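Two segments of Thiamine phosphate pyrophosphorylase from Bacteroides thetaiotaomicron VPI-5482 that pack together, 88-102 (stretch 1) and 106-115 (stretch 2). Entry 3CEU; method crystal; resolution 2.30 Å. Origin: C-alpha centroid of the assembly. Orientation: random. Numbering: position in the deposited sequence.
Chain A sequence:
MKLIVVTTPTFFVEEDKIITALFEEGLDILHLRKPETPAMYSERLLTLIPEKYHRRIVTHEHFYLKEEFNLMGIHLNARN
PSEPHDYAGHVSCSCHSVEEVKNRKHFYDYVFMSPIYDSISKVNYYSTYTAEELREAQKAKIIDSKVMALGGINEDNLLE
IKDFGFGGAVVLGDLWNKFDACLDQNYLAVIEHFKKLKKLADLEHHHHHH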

ATOM      1  N   ALA A  88      12.675 -15.777   2.582  1.00 36.70           N
ATOM      2  CA  ALA A  88      13.768 -14.824   2.684  1.00 34.53           C
ATOM      3  C   ALA A  88      13.413 -13.653   1.789  1.00 30.24           C
ATOM      4  O   ALA A  88      13.449 -13.766   0.564  1.00 35.93           O
ATOM      5  CB  ALA A  88      15.072 -15.467   2.222  1.00 40.43           C
ATOM      6  N   GLY A  89      13.056 -12.532   2.398  1.00 22.06           N
ATOM      7  CA  GLY A  89      12.694 -11.374   1.611  1.00 14.03           C
ATOM      8  C   GLY A  89      11.929 -10.350   2.422  1.00 23.19           C
ATOM      9  O   GLY A  89      11.831 -10.449   3.643  1.00 13.81           O
ATOM     10  N   HIS A  90      11.382  -9.360   1.728  1.00 20.72           N
ATOM     11  CA  HIS A  90      10.627  -8.291   2.363  1.00 20.94           C
ATOM     12  C   HIS A  90       9.332  -8.814   2.980  1.00 21.15           C
ATOM     13  O   HIS A  90       8.501  -9.422   2.305  1.00 24.56           O
ATOM     14  CB  HIS A  90      10.324  -7.202   1.327  1.00 20.23           C
ATOM     15  CG  HIS A  90       9.712  -5.965   1.905  1.00 25.43           C
ATOM     16  ND1 HIS A  90       8.398  -5.903   2.318  1.00 26.74           N
ATOM     17  CD2 HIS A  90      10.245  -4.746   2.161  1.00 31.17           C
ATOM     18  CE1 HIS A  90       8.148  -4.701   2.804  1.00 23.42           C
ATOM     19  NE2 HIS A  90       9.251  -3.979   2.722  1.00 41.10           N
ATOM     20  N   VAL A  91       9.169  -8.592   4.273  1.00 16.34           N
ATOM     21  CA  VAL A  91       7.966  -9.030   4.946  1.00 16.03           C
ATOM     22  C   VAL A  91       7.380  -7.806   5.620  1.00 15.80           C
ATOM     23  O   VAL A  91       8.122  -6.921   6.043  1.00 14.61           O
ATOM     24  CB  VAL A  91       8.274 -10.109   6.003  1.00  6.09           C
ATOM     25  CG1 VAL A  91       9.204  -9.541   7.056  1.00 14.36           C
ATOM     26  CG2 VAL A  91       6.985 -10.613   6.630  1.00  5.60           C
ATOM     27  N   SER A  92       6.055  -7.750   5.705  1.00 14.52           N
ATOM     28  CA  SER A  92       5.366  -6.622   6.328  1.00 10.17           C
ATOM     29  C   SER A  92       4.028  -7.085   6.871  1.00 16.15           C
ATOM     30  O   SER A  92       3.528  -8.136   6.471  1.00  9.47           O
ATOM     31  CB  SER A  92       5.124  -5.518   5.302  1.00  9.50           C
ATOM     32  OG  SER A  92       4.216  -5.963   4.312  1.00 11.90           O
ATOM     33  N   CYS A  93       3.443  -6.287   7.766  1.00 19.22           N
ATOM     34  CA  CYS A  93       2.143  -6.606   8.370  1.00 22.51           C
ATOM     35  C   CYS A  93       1.431  -5.346   8.848  1.00 18.92           C
ATOM     36  O   CYS A  93       1.991  -4.256   8.833  1.00 27.41           O
ATOM     37  CB  CYS A  93       2.322  -7.529   9.575  1.00 30.92           C
ATOM     38  SG  CYS A  93       2.961  -6.681  11.029  1.00 25.02           S
ATOM     39  N   SER A  94       0.196  -5.517   9.298  1.00 16.84           N
ATOM     40  CA  SER A  94      -0.603  -4.407   9.784  1.00 18.52           C
ATOM     41  C   SER A  94      -0.709  -4.383  11.304  1.00 22.44           C
ATOM     42  O   SER A  94      -0.766  -5.430  11.960  1.00 25.83           O
ATOM     43  CB  SER A  94      -2.013  -4.475   9.189  1.00 17.89           C
ATOM     44  OG  SER A  94      -1.985  -4.369   7.781  1.00 18.41           O
ATOM     45  N   CYS A  95      -0.728  -3.181  11.863  1.00 17.58           N
ATOM     46  CA  CYS A  95      -0.869  -3.030  13.302  1.00 12.50           C
ATOM     47  C   CYS A  95      -2.062  -2.096  13.492  1.00 18.63           C
ATOM     48  O   CYS A  95      -2.369  -1.296  12.606  1.00 20.71           O
ATOM     49  CB  CYS A  95       0.407  -2.443  13.910  1.00 14.69           C
ATOM     50  SG  CYS A  95       1.896  -3.489  13.716  1.00 20.47           S
ATOM     51  N   HIS A  96      -2.737  -2.209  14.635  1.00 20.43           N
ATOM     52  CA  HIS A  96      -3.919  -1.396  14.904  1.00 27.59           C
ATOM     53  C   HIS A  96      -3.930  -0.688  16.253  1.00 25.54           C
ATOM     54  O   HIS A  96      -4.979  -0.538  16.868  1.00 38.21           O
ATOM     55  CB  HIS A  96      -5.181  -2.255  14.783  1.00 22.77           C
ATOM     56  CG  HIS A  96      -5.145  -3.214  13.636  1.00 28.64           C
ATOM     57  ND1 HIS A  96      -4.621  -4.483  13.748  1.00 31.04           N
ATOM     58  CD2 HIS A  96      -5.522  -3.074  12.343  1.00 32.46           C
ATOM     59  CE1 HIS A  96      -4.675  -5.084  12.575  1.00 29.54           C
ATOM     60  NE2 HIS A  96      -5.216  -4.252  11.703  1.00 34.16           N
ATOM     61  N   SER A  97      -2.764  -0.252  16.707  1.00 14.42           N
ATOM     62  CA  SER A  97      -2.654   0.467  17.969  1.00 21.08           C
ATOM     63  C   SER A  97      -1.230   0.961  18.053  1.00 20.84           C
ATOM     64  O   SER A  97      -0.332   0.396  17.425  1.00 28.18           O
ATOM     65  CB  SER A  97      -2.958  -0.448  19.168  1.00 16.65           C
ATOM     66  OG  SER A  97      -1.910  -1.378  19.393  1.00 15.04           O
ATOM     67  N   VAL A  98      -1.020   2.021  18.820  1.00 21.12           N
ATOM     68  CA  VAL A  98       0.313   2.575  18.977  1.00 28.40           C
ATOM     69  C   VAL A  98       1.222   1.542  19.628  1.00 28.55           C
ATOM     70  O   VAL A  98       2.403   1.439  19.292  1.00 29.50           O
ATOM     71  CB  VAL A  98       0.271   3.860  19.825  1.00 26.18           C
ATOM     72  CG1 VAL A  98       1.674   4.377  20.075  1.00 25.23           C
ATOM     73  CG2 VAL A  98      -0.560   4.916  19.098  1.00 27.07           C
ATOM     74  N   GLU A  99       0.661   0.764  20.548  1.00 28.60           N
ATOM     75  CA  GLU A  99       1.432  -0.267  21.229  1.00 31.92           C
ATOM     76  C   GLU A  99       1.872  -1.358  20.241  1.00 24.04           C
ATOM     77  O   GLU A  99       3.028  -1.775  20.254  1.00 24.43           O
ATOM     78  CB  GLU A  99       0.606  -0.889  22.367  1.00 32.40           C
ATOM     79  CG  GLU A  99       1.421  -1.757  23.330  1.00 26.08           C
ATOM     80  CD  GLU A  99       0.556  -2.524  24.321  1.00 39.28           C
ATOM     81  OE1 GLU A  99       1.126  -3.178  25.221  1.00 28.61           O
ATOM     82  OE2 GLU A  99      -0.692  -2.481  24.202  1.00 56.20           O
ATOM     83  N   GLU A 100       0.957  -1.813  19.385  1.00 21.11           N
ATOM     84  CA  GLU A 100       1.295  -2.851  18.414  1.00 17.25           C
ATOM     85  C   GLU A 100       2.496  -2.457  17.564  1.00 15.40           C
ATOM     86  O   GLU A 100       3.475  -3.208  17.460  1.00 12.26           O
ATOM     87  CB  GLU A 100       0.101  -3.174  17.505  1.00 21.46           C
ATOM     88  CG  GLU A 100      -0.677  -4.401  17.966  1.00 20.03           C
ATOM     89  CD  GLU A 100      -1.741  -4.860  16.973  1.00 34.14           C
ATOM     90  OE1 GLU A 100      -1.459  -4.919  15.753  1.00 40.76           O
ATOM     91  OE2 GLU A 100      -2.859  -5.198  17.420  1.00 43.51           O
ATOM     92  N   VAL A 101       2.419  -1.274  16.962  1.00 10.71           N
ATOM     93  CA  VAL A 101       3.493  -0.762  16.122  1.00  8.88           C
ATOM     94  C   VAL A 101       4.764  -0.728  16.931  1.00 15.28           C
ATOM     95  O   VAL A 101       5.841  -1.054  16.430  1.00 19.88           O
ATOM     96  CB  VAL A 101       3.227   0.683  15.667  1.00 13.49           C
ATOM     97  CG1 VAL A 101       4.373   1.158  14.803  1.00  8.08           C
ATOM     98  CG2 VAL A 101       1.902   0.775  14.921  1.00 18.06           C
ATOM     99  N   LYS A 102       4.628  -0.311  18.189  1.00 14.46           N
ATOM    100  CA  LYS A 102       5.761  -0.205  19.092  1.00 16.52           C
ATOM    101  C   LYS A 102       6.459  -1.539  19.291  1.00 18.64           C
ATOM    102  O   LYS A 102       7.670  -1.639  19.129  1.00 15.95           O
ATOM    103  CB  LYS A 102       5.302   0.344  20.444  1.00 20.42           C
ATOM    104  CG  LYS A 102       6.404   0.463  21.495  1.00 17.13           C
ATOM    105  CD  LYS A 102       5.847   1.043  22.798  1.00 30.96           C
ATOM    106  CE  LYS A 102       6.884   1.044  23.927  1.00 34.15           C
ATOM    107  NZ  LYS A 102       6.324   1.560  25.222  1.00 38.87           N
TER
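Stretch 2 106-115: HFYDYVFMSP

Stretch 2 lies beside stretch 1 as a parallel β-strand. After an extended approach through Tyr 108 and a turn of the backbone at Asp 109, its strand runs to Met 113 alongside strand 90-95, with axes 4.4 Å apart at closest approach and a crossing angle of -26°. The register pairs Cys 93 with Val 111, Ser 94 with Phe 112 and Cys 95 with Met 113, the CA atoms of Ser 94 and Phe 112 coming within 4.4 Å.

The backbone bonds follow the parallel rule, in which one residue's N and O reach to different partners. Phe 112 sits between two of them: its N donates to Cys 93 O at 2.9 Å, and its O accepts from Cys 95 N at 2.9 Å. Cys 95 then passes the ladder on, its O taking Ser 114 N at 3.2 Å. Cys 93 O and Cys 95 O also receive CA-H contacts, from Val 111 CA at 3.1 Å and Met 113 CA at 3.5 Å, and His 96 CA approaches Ser 114 O at 3.1 Å.

At the start of the pairing the ladder is loose; Cys 93 N stands 3.8 Å from Tyr 110 O, with no hydrogen bond. Asp 109 supplies the polar closure instead. Its OD2 accepts from Val 91 N at 2.8 Å, while its own N donates to Val 91 O at 3.1 Å, so one residue satisfies both backbone polar groups of Val 91. The same side chain lays CB over a face of the His 90 ring, 3.5 Å from the ring centroid, and that ring turns its edge toward the face of Tyr 110, centroids 4.6 Å apart.

The side chains alternate between faces. Ser 94 and Phe 112 share one, with Ser 94 OG 3.6 Å from Phe 112 CB; that hydroxyl finds its hydrogen bond elsewhere in the structure. Cys 93, Cys 95, Val 111 and Met 113 (selenomethionine) share the other. Cys 93 SG rests over the Tyr 108 ring, 3.5 Å from its centroid, and Cys 95 SG lies 4.0 Å from Val 111 CB.

Helix 98-102 covers this apolar face, running nearly antiparallel to strand 110-113. Val 101 points toward stretch 2, placing CG2 3.6 Å from Met 113 CG and CG1 4.1 Å from Val 111 CG2. Ser 97 OG caps the helix by accepting Glu 100 N at 2.9 Å, and a water bridges Lys 102 O to His 106 N.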

ATOM      1  N   HIS A 106       9.960  -3.312  14.498  1.00 19.23           N
ATOM      2  CA  HIS A 106      11.347  -3.720  14.273  1.00 17.57           C
ATOM      3  C   HIS A 106      11.507  -5.153  13.798  1.00 13.69           C
ATOM      4  O   HIS A 106      12.613  -5.599  13.502  1.00 14.22           O
ATOM      5  CB  HIS A 106      12.175  -3.490  15.537  1.00 29.56           C
ATOM      6  CG  HIS A 106      12.391  -2.044  15.847  1.00 36.65           C
ATOM      7  ND1 HIS A 106      12.893  -1.602  17.056  1.00 41.84           N
ATOM      8  CD2 HIS A 106      12.166  -0.931  15.110  1.00 38.09           C
ATOM      9  CE1 HIS A 106      12.962  -0.285  17.047  1.00 40.32           C
ATOM     10  NE2 HIS A 106      12.527   0.150  15.875  1.00 45.32           N
ATOM     11  N   PHE A 107      10.391  -5.866  13.710  1.00 11.25           N
ATOM     12  CA  PHE A 107      10.401  -7.245  13.262  1.00 15.86           C
ATOM     13  C   PHE A 107       9.913  -7.356  11.825  1.00 20.96           C
ATOM     14  O   PHE A 107       9.707  -8.453  11.304  1.00 17.54           O
ATOM     15  CB  PHE A 107       9.533  -8.078  14.197  1.00 15.54           C
ATOM     16  CG  PHE A 107      10.041  -8.104  15.600  1.00 16.74           C
ATOM     17  CD1 PHE A 107      11.237  -8.744  15.901  1.00 20.82           C
ATOM     18  CD2 PHE A 107       9.358  -7.444  16.617  1.00 30.29           C
ATOM     19  CE1 PHE A 107      11.746  -8.728  17.199  1.00 22.29           C
ATOM     20  CE2 PHE A 107       9.861  -7.423  17.916  1.00 24.70           C
ATOM     21  CZ  PHE A 107      11.058  -8.066  18.203  1.00 20.62           C
ATOM     22  N   TYR A 108       9.731  -6.205  11.188  1.00 18.63           N
ATOM     23  CA  TYR A 108       9.275  -6.158   9.809  1.00 25.18           C
ATOM     24  C   TYR A 108      10.023  -5.059   9.084  1.00 24.80           C
ATOM     25  O   TYR A 108      10.623  -4.189   9.715  1.00 22.05           O
ATOM     26  CB  TYR A 108       7.774  -5.872   9.764  1.00 22.21           C
ATOM     27  CG  TYR A 108       6.931  -6.988  10.344  1.00 10.73           C
ATOM     28  CD1 TYR A 108       6.590  -8.105   9.577  1.00 18.81           C
ATOM     29  CD2 TYR A 108       6.520  -6.953  11.674  1.00 16.13           C
ATOM     30  CE1 TYR A 108       5.864  -9.158  10.126  1.00 15.24           C
ATOM     31  CE2 TYR A 108       5.797  -8.003  12.231  1.00 18.26           C
ATOM     32  CZ  TYR A 108       5.474  -9.101  11.449  1.00 15.29           C
ATOM     33  OH  TYR A 108       4.763 -10.138  11.992  1.00 26.68           O
ATOM     34  N   ASP A 109       9.998  -5.104   7.759  1.00 26.05           N
ATOM     35  CA  ASP A 109      10.657  -4.081   6.964  1.00 18.65           C
ATOM     36  C   ASP A 109       9.895  -2.784   7.159  1.00 21.18           C
ATOM     37  O   ASP A 109      10.471  -1.694   7.121  1.00 24.45           O
ATOM     38  CB  ASP A 109      10.677  -4.511   5.509  1.00 17.02           C
ATOM     39  CG  ASP A 109      11.610  -5.673   5.282  1.00 19.31           C
ATOM     40  OD1 ASP A 109      12.839  -5.452   5.305  1.00 35.79           O
ATOM     41  OD2 ASP A 109      11.128  -6.809   5.115  1.00 28.86           O
ATOM     42  N   TYR A 110       8.590  -2.927   7.370  1.00 24.29           N
ATOM     43  CA  TYR A 110       7.690  -1.818   7.656  1.00 17.84           C
ATOM     44  C   TYR A 110       6.339  -2.384   7.976  1.00 16.58           C
ATOM     45  O   TYR A 110       6.038  -3.515   7.610  1.00 23.58           O
ATOM     46  CB  TYR A 110       7.574  -0.812   6.501  1.00 22.43           C
ATOM     47  CG  TYR A 110       7.003  -1.283   5.172  1.00 25.97           C
ATOM     48  CD1 TYR A 110       5.700  -1.772   5.057  1.00 24.07           C
ATOM     49  CD2 TYR A 110       7.741  -1.128   4.002  1.00 23.10           C
ATOM     50  CE1 TYR A 110       5.152  -2.086   3.802  1.00  9.78           C
ATOM     51  CE2 TYR A 110       7.202  -1.434   2.759  1.00 22.66           C
ATOM     52  CZ  TYR A 110       5.913  -1.910   2.660  1.00 16.25           C
ATOM     53  OH  TYR A 110       5.411  -2.195   1.405  1.00 18.82           O
ATOM     54  N   VAL A 111       5.532  -1.611   8.687  1.00 18.97           N
ATOM     55  CA  VAL A 111       4.200  -2.055   9.044  1.00 13.00           C
ATOM     56  C   VAL A 111       3.187  -0.976   8.706  1.00 10.34           C
ATOM     57  O   VAL A 111       3.534   0.201   8.568  1.00  6.85           O
ATOM     58  CB  VAL A 111       4.083  -2.357  10.559  1.00 14.06           C
ATOM     59  CG1 VAL A 111       5.160  -3.348  10.989  1.00  9.92           C
ATOM     60  CG2 VAL A 111       4.185  -1.073  11.357  1.00  5.81           C
ATOM     61  N   PHE A 112       1.935  -1.394   8.569  1.00  7.35           N
ATOM     62  CA  PHE A 112       0.828  -0.486   8.294  1.00 13.63           C
ATOM     63  C   PHE A 112       0.261  -0.095   9.652  1.00 17.88           C
ATOM     64  O   PHE A 112       0.422  -0.828  10.625  1.00 26.92           O
ATOM     65  CB  PHE A 112      -0.277  -1.200   7.498  1.00 17.22           C
ATOM     66  CG  PHE A 112      -0.000  -1.318   6.026  1.00 17.13           C
ATOM     67  CD1 PHE A 112       1.232  -0.941   5.503  1.00 10.88           C
ATOM     68  CD2 PHE A 112      -0.977  -1.790   5.155  1.00 15.37           C
ATOM     69  CE1 PHE A 112       1.489  -1.030   4.142  1.00  8.21           C
ATOM     70  CE2 PHE A 112      -0.725  -1.882   3.792  1.00  6.86           C
ATOM     71  CZ  PHE A 112       0.516  -1.497   3.288  1.00  5.44           C
HETATM   72  N   MSE A 113      -0.388   1.056   9.731  1.00 19.84           N
HETATM   73  CA  MSE A 113      -1.008   1.462  10.979  1.00 18.13           C
HETATM   74  C   MSE A 113      -2.397   1.970  10.622  1.00 27.11           C
HETATM   75  O   MSE A 113      -2.541   2.867   9.782  1.00 23.37           O
HETATM   76  CB  MSE A 113      -0.208   2.563  11.672  1.00 15.43           C
HETATM   77  CG  MSE A 113      -0.586   2.749  13.132  1.00 20.20           C
HETATM   78 SE   MSE A 113       0.101   4.370  13.933  1.00 37.83          SE
HETATM   79  CE  MSE A 113      -1.459   4.878  14.969  1.00 26.79           C
ATOM     80  N   SER A 114      -3.417   1.395  11.253  1.00 28.51           N
ATOM     81  CA  SER A 114      -4.799   1.775  10.971  1.00 32.02           C
ATOM     82  C   SER A 114      -5.723   1.393  12.119  1.00 35.62           C
ATOM     83  O   SER A 114      -5.343   0.608  12.989  1.00 38.02           O
ATOM     84  CB  SER A 114      -5.265   1.057   9.716  1.00 17.80           C
ATOM     85  OG  SER A 114      -5.233  -0.337   9.927  1.00 16.77           O
ATOM     86  N   PRO A 115      -6.949   1.953  12.144  1.00 37.40           N
ATOM     87  CA  PRO A 115      -7.515   2.918  11.183  1.00 33.89           C
ATOM     88  C   PRO A 115      -7.172   4.357  11.583  1.00 31.04           C
ATOM     89  O   PRO A 115      -7.634   4.840  12.617  1.00 28.89           O
ATOM     90  CB  PRO A 115      -9.027   2.665  11.266  1.00 32.04           C
ATOM     91  CG  PRO A 115      -9.149   1.290  11.891  1.00 38.96           C
ATOM     92  CD  PRO A 115      -8.025   1.294  12.901  1.00 28.72           C
TER
HETATM   93  O   HOH W   1       9.189  -3.493  17.513  1.00 13.65           O